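Local coordinates for mandelate racemase/muconate lactonizing enzyme family protein (Roseovarius nubinhibens ISM, PDB 3U4F) that binds magnesium in an enolase-superfamily barrel and probably acts as a hydro-lyase or racemase, at residues A[135-140]-A[201-206]; A[227-232]-A[276-281]; A[306-309]-A[314-317]; A[317-322]-A[330-335]. All coordinates share one frame; numbering follows the deposited sequence.

Interaction 1 of 4, residues A[135-140]-A[201-206]; sequences RAYASS and ALLIDA. With MG (magnesium ion), chain E; GAI (guanidine), chain F.
Tyr137 and Leu203 meet in the interior of the barrel, across the strand 165-169 that separates their own two strands in the sheet. The methyl CD2 of Leu203 sits directly over the tyrosine ring, 3.7 Å from the ring centroid and 0° off its normal, a CH-pi contact in which all six ring carbons lie at about the same distance from the methyl. The ring is brought flat beneath the leucine by a chi1 of 71°, which holds CG between the backbone N and the carbonyl carbon. A tyrosine suits this place because its face is apolar while its OH can reach a polar partner, here Lys167. Toward the N-terminal mouth of the barrel the contact becomes sparse and partly exposed. There the fully extended Arg135 carries its guanidinium obliquely to the small side chain of Ala201, NH2 to CB 3.6 Å, with no hydrogen bond between them; NE of Arg135 instead forms a salt bridge with Asp164. At the other end of strand 201-205 stands Asp205, whose OD2 binds the magnesium at 2.1 Å, while its OD1 accepts a bond of 2.7 Å from a water that is itself a metal ligand. The backbone N of Asn207 also bonds OD1, so both carboxylate oxygens have work to do. Outward from the barrel, Leu202 and Ile204 pack on helix 184-196; on the inner side Tyr331 meets Tyr137 edge-to-face, and strand 332-335 pairs in parallel with strand 132-139.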
# COMPACT_ATOMS: atom_id res chain seq x y z
N ARG A 135 4.32 -21.85 23.38
CA ARG A 135 2.99 -22.42 23.30
C ARG A 135 2.41 -22.13 21.94
O ARG A 135 2.51 -20.99 21.47
CB ARG A 135 2.07 -21.77 24.33
CG ARG A 135 0.66 -22.37 24.36
CD ARG A 135 -0.16 -21.70 25.45
NE ARG A 135 -1.52 -22.22 25.51
CZ ARG A 135 -2.53 -21.60 26.13
NH1 ARG A 135 -2.34 -20.42 26.69
NH2 ARG A 135 -3.73 -22.16 26.15
N ALA A 136 1.80 -23.13 21.31
CA ALA A 136 1.20 -22.88 19.98
C ALA A 136 -0.32 -23.02 20.05
O ALA A 136 -0.84 -23.81 20.85
CB ALA A 136 1.75 -23.85 18.96
N TYR A 137 -1.04 -22.25 19.23
CA TYR A 137 -2.45 -22.58 19.02
C TYR A 137 -2.67 -23.14 17.62
O TYR A 137 -2.07 -22.67 16.65
CB TYR A 137 -3.37 -21.38 19.32
CG TYR A 137 -3.37 -20.19 18.36
CD1 TYR A 137 -4.24 -20.16 17.27
CD2 TYR A 137 -2.59 -19.06 18.62
CE1 TYR A 137 -4.29 -19.03 16.41
CE2 TYR A 137 -2.63 -17.93 17.81
CZ TYR A 137 -3.49 -17.92 16.70
OH TYR A 137 -3.55 -16.80 15.89
N ALA A 138 -3.52 -24.17 17.54
CA ALA A 138 -3.93 -24.80 16.29
C ALA A 138 -4.87 -23.86 15.53
O ALA A 138 -5.94 -23.52 16.01
CB ALA A 138 -4.61 -26.12 16.57
N SER A 139 -4.42 -23.38 14.39
CA SER A 139 -5.18 -22.37 13.68
C SER A 139 -5.79 -22.99 12.41
O SER A 139 -5.08 -23.40 11.47
CB SER A 139 -4.31 -21.15 13.36
OG SER A 139 -5.09 -20.08 12.88
N SER A 140 -7.11 -23.07 12.41
CA SER A 140 -7.87 -23.38 11.21
C SER A 140 -7.98 -22.14 10.30
O SER A 140 -8.31 -21.04 10.77
CB SER A 140 -9.27 -23.83 11.59
OG SER A 140 -10.11 -23.83 10.44
N ALA A 201 -8.28 -23.33 25.56
CA ALA A 201 -8.40 -21.94 25.14
C ALA A 201 -9.01 -21.91 23.73
O ALA A 201 -8.56 -22.63 22.80
CB ALA A 201 -7.06 -21.23 25.16
N LEU A 202 -10.07 -21.11 23.57
CA LEU A 202 -10.73 -21.03 22.28
C LEU A 202 -10.67 -19.60 21.74
O LEU A 202 -11.00 -18.64 22.44
CB LEU A 202 -12.18 -21.53 22.36
CG LEU A 202 -12.40 -23.00 22.77
CD1 LEU A 202 -13.91 -23.27 22.97
CD2 LEU A 202 -11.77 -24.00 21.76
N LEU A 203 -10.23 -19.50 20.49
CA LEU A 203 -10.02 -18.22 19.81
C LEU A 203 -10.89 -18.21 18.55
O LEU A 203 -11.20 -19.27 18.02
CB LEU A 203 -8.54 -18.10 19.36
CG LEU A 203 -7.38 -18.16 20.34
CD1 LEU A 203 -7.09 -19.56 20.87
CD2 LEU A 203 -6.08 -17.61 19.61
N ILE A 204 -11.26 -17.04 18.06
CA ILE A 204 -12.01 -16.99 16.81
C ILE A 204 -11.53 -15.79 16.03
O ILE A 204 -11.03 -14.82 16.61
CB ILE A 204 -13.57 -16.95 17.06
CG1 ILE A 204 -14.36 -17.40 15.81
CG2 ILE A 204 -14.01 -15.59 17.59
CD1 ILE A 204 -15.79 -17.94 16.18
N ASP A 205 -11.73 -15.83 14.72
CA ASP A 205 -11.24 -14.76 13.86
C ASP A 205 -12.36 -14.50 12.84
O ASP A 205 -12.77 -15.43 12.15
CB ASP A 205 -9.97 -15.26 13.18
CG ASP A 205 -9.18 -14.16 12.47
OD1 ASP A 205 -9.78 -13.15 12.06
OD2 ASP A 205 -7.94 -14.32 12.33
N ALA A 206 -12.82 -13.26 12.77
CA ALA A 206 -13.94 -12.86 11.89
C ALA A 206 -13.46 -12.26 10.58
O ALA A 206 -14.26 -11.88 9.71
CB ALA A 206 -14.85 -11.85 12.62
MG MG E . -6.34 -13.13 11.57
C GAI F . -5.38 -15.36 10.72
N1 GAI F . -4.92 -16.53 10.36
N2 GAI F . -6.17 -14.55 9.92
N3 GAI F . -5.05 -14.85 11.92
O HOH W 1 -7.72 -11.83 11.00

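Interaction 2 of 4, residues A[227-232]-A[276-281]; sequences FSHFEE and VVQPDI. With MG (magnesium ion), chain E; GAI (guanidine), chain F.
Glu231 on strand 229-231 and Gln278, just beyond strand 276-277, meet in the TIM barrel near the catalytic end characteristic of the enolase superfamily, where acidic residues at the strand ends hold the magnesium. In the first shell, Glu231 OE2 binds the metal at 2.1 Å and also lies 2.8 Å from N3 of the bound guanidine; Asp205 and Glu257 supply the other two carboxylate ligands. The other oxygen, Glu231 OE1, is held by the second shell: His229, Gln278 and Lys167. His229 NE2 donates to Glu231 OE1 over 2.9 Å in a nearly straight bond of 170°; the N-H meets OE1 on its anti side, and OE1 lies close to the plane of the imidazole. Gln278 NE2 reaches the same OE1 at 3.0 Å from above the carboxylate plane, and Lys167 adds a salt bridge. Three donors on one oxygen should fix the rotation of the carboxylate and so present OE2 to the metal. Glutamate has the reach for this, since CG lies anti to its backbone N (chi1 178°) and the chain beyond is extended. A glutamine suits position 278 because it offers an N-H as well as a carbonyl, and the latter bonds to Thr254 OG1. That carbonyl also presses close to the carboxylate carbon without bonding to it. Beside it, the edge of the histidine ring faces the amide nitrogen, CE1 of His229 lying 3.5 Å from NE2 of Gln278.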
# COMPACT_ATOMS: atom_id res chain seq x y z
N PHE A 227 -14.85 -18.17 25.19
CA PHE A 227 -13.76 -17.79 24.27
C PHE A 227 -12.89 -16.68 24.87
O PHE A 227 -13.36 -15.86 25.69
CB PHE A 227 -14.29 -17.37 22.89
CG PHE A 227 -14.61 -18.52 21.98
CD1 PHE A 227 -15.61 -19.47 22.30
CD2 PHE A 227 -13.95 -18.63 20.75
CE1 PHE A 227 -15.93 -20.51 21.40
CE2 PHE A 227 -14.25 -19.66 19.85
CZ PHE A 227 -15.24 -20.60 20.18
N SER A 228 -11.62 -16.63 24.48
CA SER A 228 -10.69 -15.69 25.10
C SER A 228 -9.97 -14.74 24.14
O SER A 228 -9.10 -13.96 24.57
CB SER A 228 -9.65 -16.45 25.95
OG SER A 228 -9.13 -17.55 25.20
N HIS A 229 -10.37 -14.76 22.86
CA HIS A 229 -9.64 -14.03 21.81
C HIS A 229 -10.61 -13.86 20.63
O HIS A 229 -11.10 -14.85 20.08
CB HIS A 229 -8.41 -14.90 21.44
CG HIS A 229 -7.61 -14.44 20.25
ND1 HIS A 229 -6.28 -14.09 20.34
CD2 HIS A 229 -7.94 -14.32 18.94
CE1 HIS A 229 -5.82 -13.77 19.14
NE2 HIS A 229 -6.81 -13.91 18.28
N PHE A 230 -10.88 -12.62 20.27
CA PHE A 230 -11.84 -12.28 19.20
C PHE A 230 -11.09 -11.38 18.22
O PHE A 230 -10.87 -10.17 18.47
CB PHE A 230 -13.02 -11.55 19.86
CG PHE A 230 -14.16 -11.20 18.92
CD1 PHE A 230 -14.29 -11.79 17.68
CD2 PHE A 230 -15.13 -10.31 19.36
CE1 PHE A 230 -15.38 -11.47 16.84
CE2 PHE A 230 -16.24 -9.99 18.53
CZ PHE A 230 -16.36 -10.56 17.30
N GLU A 231 -10.68 -11.97 17.11
CA GLU A 231 -9.78 -11.33 16.18
C GLU A 231 -10.51 -10.68 15.00
O GLU A 231 -11.40 -11.27 14.44
CB GLU A 231 -8.77 -12.37 15.70
CG GLU A 231 -7.77 -11.85 14.68
CD GLU A 231 -6.59 -12.79 14.55
OE1 GLU A 231 -6.40 -13.64 15.47
OE2 GLU A 231 -5.85 -12.66 13.54
N GLU A 232 -10.08 -9.46 14.68
CA GLU A 232 -10.49 -8.70 13.50
C GLU A 232 -12.01 -8.68 13.34
O GLU A 232 -12.53 -9.10 12.33
CB GLU A 232 -9.77 -9.22 12.23
CG GLU A 232 -9.75 -8.25 11.05
CD GLU A 232 -8.86 -8.75 9.92
OE1 GLU A 232 -7.70 -9.09 10.24
OE2 GLU A 232 -9.32 -8.77 8.73
N VAL A 276 -4.82 -6.81 22.03
CA VAL A 276 -3.61 -7.56 21.66
C VAL A 276 -3.27 -7.15 20.22
O VAL A 276 -4.15 -7.15 19.36
CB VAL A 276 -3.88 -9.06 21.68
CG1 VAL A 276 -2.62 -9.86 21.28
CG2 VAL A 276 -4.38 -9.55 23.05
N VAL A 277 -2.01 -6.81 19.95
CA VAL A 277 -1.61 -6.46 18.59
C VAL A 277 -1.05 -7.67 17.82
O VAL A 277 -0.37 -8.53 18.40
CB VAL A 277 -0.64 -5.24 18.55
CG1 VAL A 277 -1.28 -4.04 19.25
CG2 VAL A 277 0.69 -5.55 19.22
N GLN A 278 -1.32 -7.72 16.52
CA GLN A 278 -1.01 -8.91 15.74
C GLN A 278 -0.30 -8.57 14.41
O GLN A 278 -0.79 -8.91 13.36
CB GLN A 278 -2.28 -9.72 15.45
CG GLN A 278 -2.95 -10.17 16.73
CD GLN A 278 -4.08 -11.10 16.43
OE1 GLN A 278 -5.14 -10.65 16.04
NE2 GLN A 278 -3.85 -12.41 16.60
N PRO A 279 0.89 -7.98 14.48
CA PRO A 279 1.67 -7.78 13.23
C PRO A 279 2.02 -9.12 12.55
O PRO A 279 2.09 -10.16 13.21
CB PRO A 279 2.94 -7.09 13.72
CG PRO A 279 3.08 -7.52 15.16
CD PRO A 279 1.64 -7.56 15.67
N ASP A 280 2.18 -9.10 11.23
CA ASP A 280 2.73 -10.25 10.51
C ASP A 280 4.11 -9.74 10.17
O ASP A 280 4.24 -8.68 9.57
CB ASP A 280 1.92 -10.53 9.23
CG ASP A 280 2.52 -11.66 8.38
OD1 ASP A 280 1.90 -12.73 8.27
OD2 ASP A 280 3.61 -11.45 7.80
N ILE A 281 5.14 -10.48 10.57
CA ILE A 281 6.51 -10.01 10.42
C ILE A 281 6.85 -9.71 8.96
O ILE A 281 7.57 -8.74 8.68
CB ILE A 281 7.49 -11.03 10.99
CG1 ILE A 281 7.35 -11.11 12.52
CG2 ILE A 281 8.94 -10.71 10.59
CD1 ILE A 281 8.24 -12.35 13.10
MG MG E . -6.34 -13.13 11.57
C GAI F . -5.38 -15.36 10.72
N1 GAI F . -4.92 -16.53 10.36
N2 GAI F . -6.17 -14.55 9.92
N3 GAI F . -5.05 -14.85 11.92
O HOH W 1 -7.72 -11.83 11.00

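Interaction 3 of 4, residues A[306-309]-A[314-317]; sequences PHCA and VTLF. With GAI (guanidine), chain F.
The loop that carries His307 into the guanidine pocket is backed by helix 313-322, with Cys308 lodged against Val314 and Thr315 in the helix's first turn. Both valine methyls abut the cysteine CB, the nearer being Val314 CG1 at 3.9 Å. Thr315 OG1 also approaches this CB of Cys308, at 3.7 Å. The sulfur is tucked over Thr315 by a chi1 of 35°, and a compact residue such as cysteine suits so close an approach. These elements form one loop and the helix after it in the modified TIM barrel, (beta/alpha)7beta, of the enolase superfamily, so that consecutive side chains serve opposite faces: Cys308 looks to the helix, His307 to the ligand. The imidazole turns its edge to the guanidine, CD2 lying 3.3 Å from N3, while its ND1 bonds Asp280 OD1, a His-Asp pairing like that of the general base in mandelate racemase. A threonine is useful on the helix because its hydroxyl both bonds to Asn310 O and takes part in a water bridge. That water donates 2.9 Å to Thr315 OG1 and 3.0 Å to the backbone O of Cys308.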
# COMPACT_ATOMS: atom_id res chain seq x y z
N PRO A 306 1.72 -12.36 17.10
CA PRO A 306 1.79 -12.12 15.64
C PRO A 306 0.96 -13.09 14.81
O PRO A 306 0.62 -14.17 15.25
CB PRO A 306 3.29 -12.31 15.33
CG PRO A 306 3.96 -11.93 16.60
CD PRO A 306 3.05 -12.59 17.65
N HIS A 307 0.66 -12.67 13.58
CA HIS A 307 -0.04 -13.48 12.63
C HIS A 307 1.00 -14.28 11.88
O HIS A 307 2.04 -13.77 11.45
CB HIS A 307 -0.79 -12.55 11.67
CG HIS A 307 -1.27 -13.20 10.42
ND1 HIS A 307 -0.54 -13.20 9.24
CD2 HIS A 307 -2.43 -13.84 10.13
CE1 HIS A 307 -1.24 -13.81 8.29
NE2 HIS A 307 -2.39 -14.20 8.81
N CYS A 308 0.72 -15.54 11.69
CA CYS A 308 1.57 -16.31 10.78
C CYS A 308 0.73 -17.44 10.35
O CYS A 308 0.43 -18.32 11.16
CB CYS A 308 2.91 -16.78 11.41
SG CYS A 308 2.97 -17.23 13.10
N ALA A 309 0.36 -17.41 9.07
CA ALA A 309 -0.72 -18.23 8.58
C ALA A 309 -0.34 -19.38 7.62
O ALA A 309 -1.21 -19.98 6.98
CB ALA A 309 -1.79 -17.36 7.98
N VAL A 314 7.65 -17.77 7.89
CA VAL A 314 6.97 -16.79 8.72
C VAL A 314 6.68 -17.33 10.12
O VAL A 314 6.84 -16.62 11.09
CB VAL A 314 5.68 -16.23 8.02
CG1 VAL A 314 4.59 -17.31 7.93
CG2 VAL A 314 5.19 -14.97 8.73
N THR A 315 6.33 -18.61 10.20
CA THR A 315 6.07 -19.22 11.52
C THR A 315 7.34 -19.26 12.39
O THR A 315 7.32 -18.85 13.58
CB THR A 315 5.33 -20.54 11.37
OG1 THR A 315 4.09 -20.27 10.72
CG2 THR A 315 5.04 -21.17 12.72
N LEU A 316 8.44 -19.72 11.80
CA LEU A 316 9.73 -19.76 12.49
C LEU A 316 10.21 -18.38 12.93
O LEU A 316 10.68 -18.21 14.07
CB LEU A 316 10.81 -20.43 11.62
CG LEU A 316 12.21 -20.56 12.24
CD1 LEU A 316 12.15 -21.32 13.62
CD2 LEU A 316 13.13 -21.29 11.27
N PHE A 317 10.07 -17.39 12.05
CA PHE A 317 10.47 -16.03 12.40
C PHE A 317 9.70 -15.55 13.62
O PHE A 317 10.26 -14.88 14.50
CB PHE A 317 10.22 -15.05 11.25
CG PHE A 317 11.02 -15.33 9.97
CD1 PHE A 317 12.20 -16.05 9.97
CD2 PHE A 317 10.55 -14.83 8.75
CE1 PHE A 317 12.93 -16.30 8.75
CE2 PHE A 317 11.27 -15.05 7.54
CZ PHE A 317 12.46 -15.76 7.54
C GAI F . -5.38 -15.36 10.72
N1 GAI F . -4.92 -16.53 10.36
N2 GAI F . -6.17 -14.55 9.92
N3 GAI F . -5.05 -14.85 11.92
O HOH W 2 1.35 -21.18 11.05

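Interaction 4 of 4, residues A[317-322]-A[330-335]; sequences FTMHLL and KYLEFS. With GAI (guanidine), chain F.
Glu333 OE2, one residue beyond the Leu332 that packs on helix 313-322, is held by two groups: N1 of the bound guanidine donates to it over 2.7 Å, and Ser139 OG bonds it from the neighbouring strand. The other oxygen, Glu333 OE1, takes the backbone N of Cys308, so the carboxylate is fixed at both of its oxygens and faces the pocket. The glutamate reaches the pocket on an extended chain, CG anti to the backbone N (chi1 -176°). Strand alternation sends Leu332 the opposite way, out of the barrel and onto the helix. The helical segment 317-322 and strand 332-335 run nearly antiparallel (161° between their directions, axes 9.0 Å apart), as expected of a beta/alpha barrel. Leu332 fits because its two methyls can fork. CD2 lies against CG of Met319, a selenomethionine in the crystal, at 3.5 Å, tighter than usual for two carbons; CD1 meets CG2 of Thr318 at 3.8 Å. Leu322 comes in beside the strand backbone, its CD1 3.8 Å from the CA of Leu332. Thr318 presents its methyl because its hydroxyl is turned back to Val314 O, which lets a polar residue serve in apolar packing. Ile134 of the adjoining strand also touches Met319 and Leu322. No hydrogen bond crosses between helix and strand, so the contact between these two segments rests on apolar packing, leaving the polar inner face of the same short strand to position the ligand-binding carboxylate.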
# COMPACT_ATOMS: atom_id res chain seq x y z
N PHE A 317 10.07 -17.39 12.05
CA PHE A 317 10.47 -16.03 12.40
C PHE A 317 9.70 -15.55 13.62
O PHE A 317 10.26 -14.88 14.50
CB PHE A 317 10.22 -15.05 11.25
CG PHE A 317 11.02 -15.33 9.97
CD1 PHE A 317 12.20 -16.05 9.97
CD2 PHE A 317 10.55 -14.83 8.75
CE1 PHE A 317 12.93 -16.30 8.75
CE2 PHE A 317 11.27 -15.05 7.54
CZ PHE A 317 12.46 -15.76 7.54
N THR A 318 8.41 -15.88 13.66
CA THR A 318 7.55 -15.48 14.77
C THR A 318 7.95 -16.22 16.07
O THR A 318 7.96 -15.61 17.16
CB THR A 318 6.09 -15.81 14.44
OG1 THR A 318 5.72 -15.15 13.20
CG2 THR A 318 5.18 -15.34 15.56
N MSE A 319 8.31 -17.49 15.95
CA MSE A 319 8.84 -18.25 17.10
C MSE A 319 10.05 -17.56 17.70
O MSE A 319 10.09 -17.35 18.91
CB MSE A 319 9.19 -19.68 16.68
CG MSE A 319 7.98 -20.54 16.41
SE MSE A 319 8.40 -22.11 15.33
CE MSE A 319 9.87 -22.94 16.40
N HIS A 320 11.04 -17.20 16.88
CA HIS A 320 12.19 -16.43 17.40
C HIS A 320 11.78 -15.09 18.04
O HIS A 320 12.29 -14.72 19.08
CB HIS A 320 13.22 -16.14 16.31
CG HIS A 320 14.10 -17.30 15.95
ND1 HIS A 320 13.67 -18.37 15.20
CD2 HIS A 320 15.41 -17.53 16.20
CE1 HIS A 320 14.67 -19.21 15.00
NE2 HIS A 320 15.74 -18.71 15.59
N LEU A 321 10.88 -14.35 17.40
CA LEU A 321 10.41 -13.09 17.99
C LEU A 321 9.71 -13.28 19.37
O LEU A 321 9.96 -12.52 20.33
CB LEU A 321 9.46 -12.38 17.02
CG LEU A 321 9.02 -10.98 17.48
CD1 LEU A 321 9.99 -9.97 16.91
CD2 LEU A 321 7.60 -10.66 17.04
N LEU A 322 8.84 -14.26 19.47
CA LEU A 322 8.13 -14.57 20.72
C LEU A 322 9.07 -15.04 21.84
O LEU A 322 8.73 -14.90 23.02
CB LEU A 322 7.04 -15.62 20.49
CG LEU A 322 5.79 -15.17 19.72
CD1 LEU A 322 4.85 -16.34 19.37
CD2 LEU A 322 5.01 -14.07 20.51
N LYS A 330 0.21 -14.87 24.14
CA LYS A 330 0.04 -16.17 24.81
C LYS A 330 0.58 -17.35 24.03
O LYS A 330 0.82 -18.41 24.60
CB LYS A 330 -1.43 -16.42 25.13
CG LYS A 330 -2.04 -15.42 26.13
CD LYS A 330 -3.56 -15.62 26.21
CE LYS A 330 -4.18 -14.75 27.32
NZ LYS A 330 -5.68 -14.91 27.25
N TYR A 331 0.72 -17.19 22.72
CA TYR A 331 0.92 -18.33 21.84
C TYR A 331 1.25 -17.93 20.41
O TYR A 331 0.96 -16.82 19.96
CB TYR A 331 -0.26 -19.33 21.84
CG TYR A 331 -1.62 -18.71 22.17
CD1 TYR A 331 -2.47 -19.32 23.08
CD2 TYR A 331 -2.03 -17.52 21.56
CE1 TYR A 331 -3.74 -18.74 23.39
CE2 TYR A 331 -3.27 -16.91 21.89
CZ TYR A 331 -4.10 -17.54 22.81
OH TYR A 331 -5.30 -16.95 23.12
N LEU A 332 1.87 -18.89 19.75
CA LEU A 332 2.23 -18.88 18.34
C LEU A 332 1.04 -19.37 17.50
O LEU A 332 0.55 -20.46 17.74
CB LEU A 332 3.38 -19.88 18.17
CG LEU A 332 3.81 -20.20 16.74
CD1 LEU A 332 4.61 -19.01 16.21
CD2 LEU A 332 4.65 -21.49 16.69
N GLU A 333 0.62 -18.58 16.50
CA GLU A 333 -0.33 -19.08 15.50
C GLU A 333 0.29 -20.20 14.68
O GLU A 333 1.32 -20.01 14.04
CB GLU A 333 -0.78 -17.97 14.55
CG GLU A 333 -1.84 -18.54 13.60
CD GLU A 333 -2.55 -17.51 12.79
OE1 GLU A 333 -2.06 -16.37 12.69
OE2 GLU A 333 -3.63 -17.87 12.26
N PHE A 334 -0.34 -21.37 14.69
CA PHE A 334 0.23 -22.53 14.03
C PHE A 334 -0.82 -23.12 13.12
O PHE A 334 -1.76 -23.77 13.58
CB PHE A 334 0.69 -23.58 15.04
CG PHE A 334 1.53 -24.67 14.40
CD1 PHE A 334 2.91 -24.52 14.26
CD2 PHE A 334 0.92 -25.83 13.92
CE1 PHE A 334 3.68 -25.51 13.64
CE2 PHE A 334 1.68 -26.84 13.28
CZ PHE A 334 3.05 -26.68 13.16
N SER A 335 -0.66 -22.91 11.81
CA SER A 335 -1.64 -23.45 10.85
C SER A 335 -1.67 -24.99 10.86
O SER A 335 -0.63 -25.66 10.72
CB SER A 335 -1.34 -23.00 9.41
OG SER A 335 -2.28 -23.63 8.54
C GAI F . -5.38 -15.36 10.72
N1 GAI F . -4.92 -16.53 10.36
N2 GAI F . -6.17 -14.55 9.92
N3 GAI F . -5.05 -14.85 11.92

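From the N terminus the contacts follow in series, and none encloses or crosses another. Interaction 1 closes a long excursion through strand 165-169 and helix 184-196, joining strands on either side of that strand. Interaction 2 does the same about strand 253-255, and adjoins interaction 1 because strands 201-205 and 229-231 are neighbours; a water and the magnesium belong to both. Interaction 3 closes a short turn between the 306-309 loop and helix 313-322, and interaction 4 leads from that helix to strand 332-335, which pairs with the strand of interaction 1. The last two share Phe317, and all four converge on the guanidine.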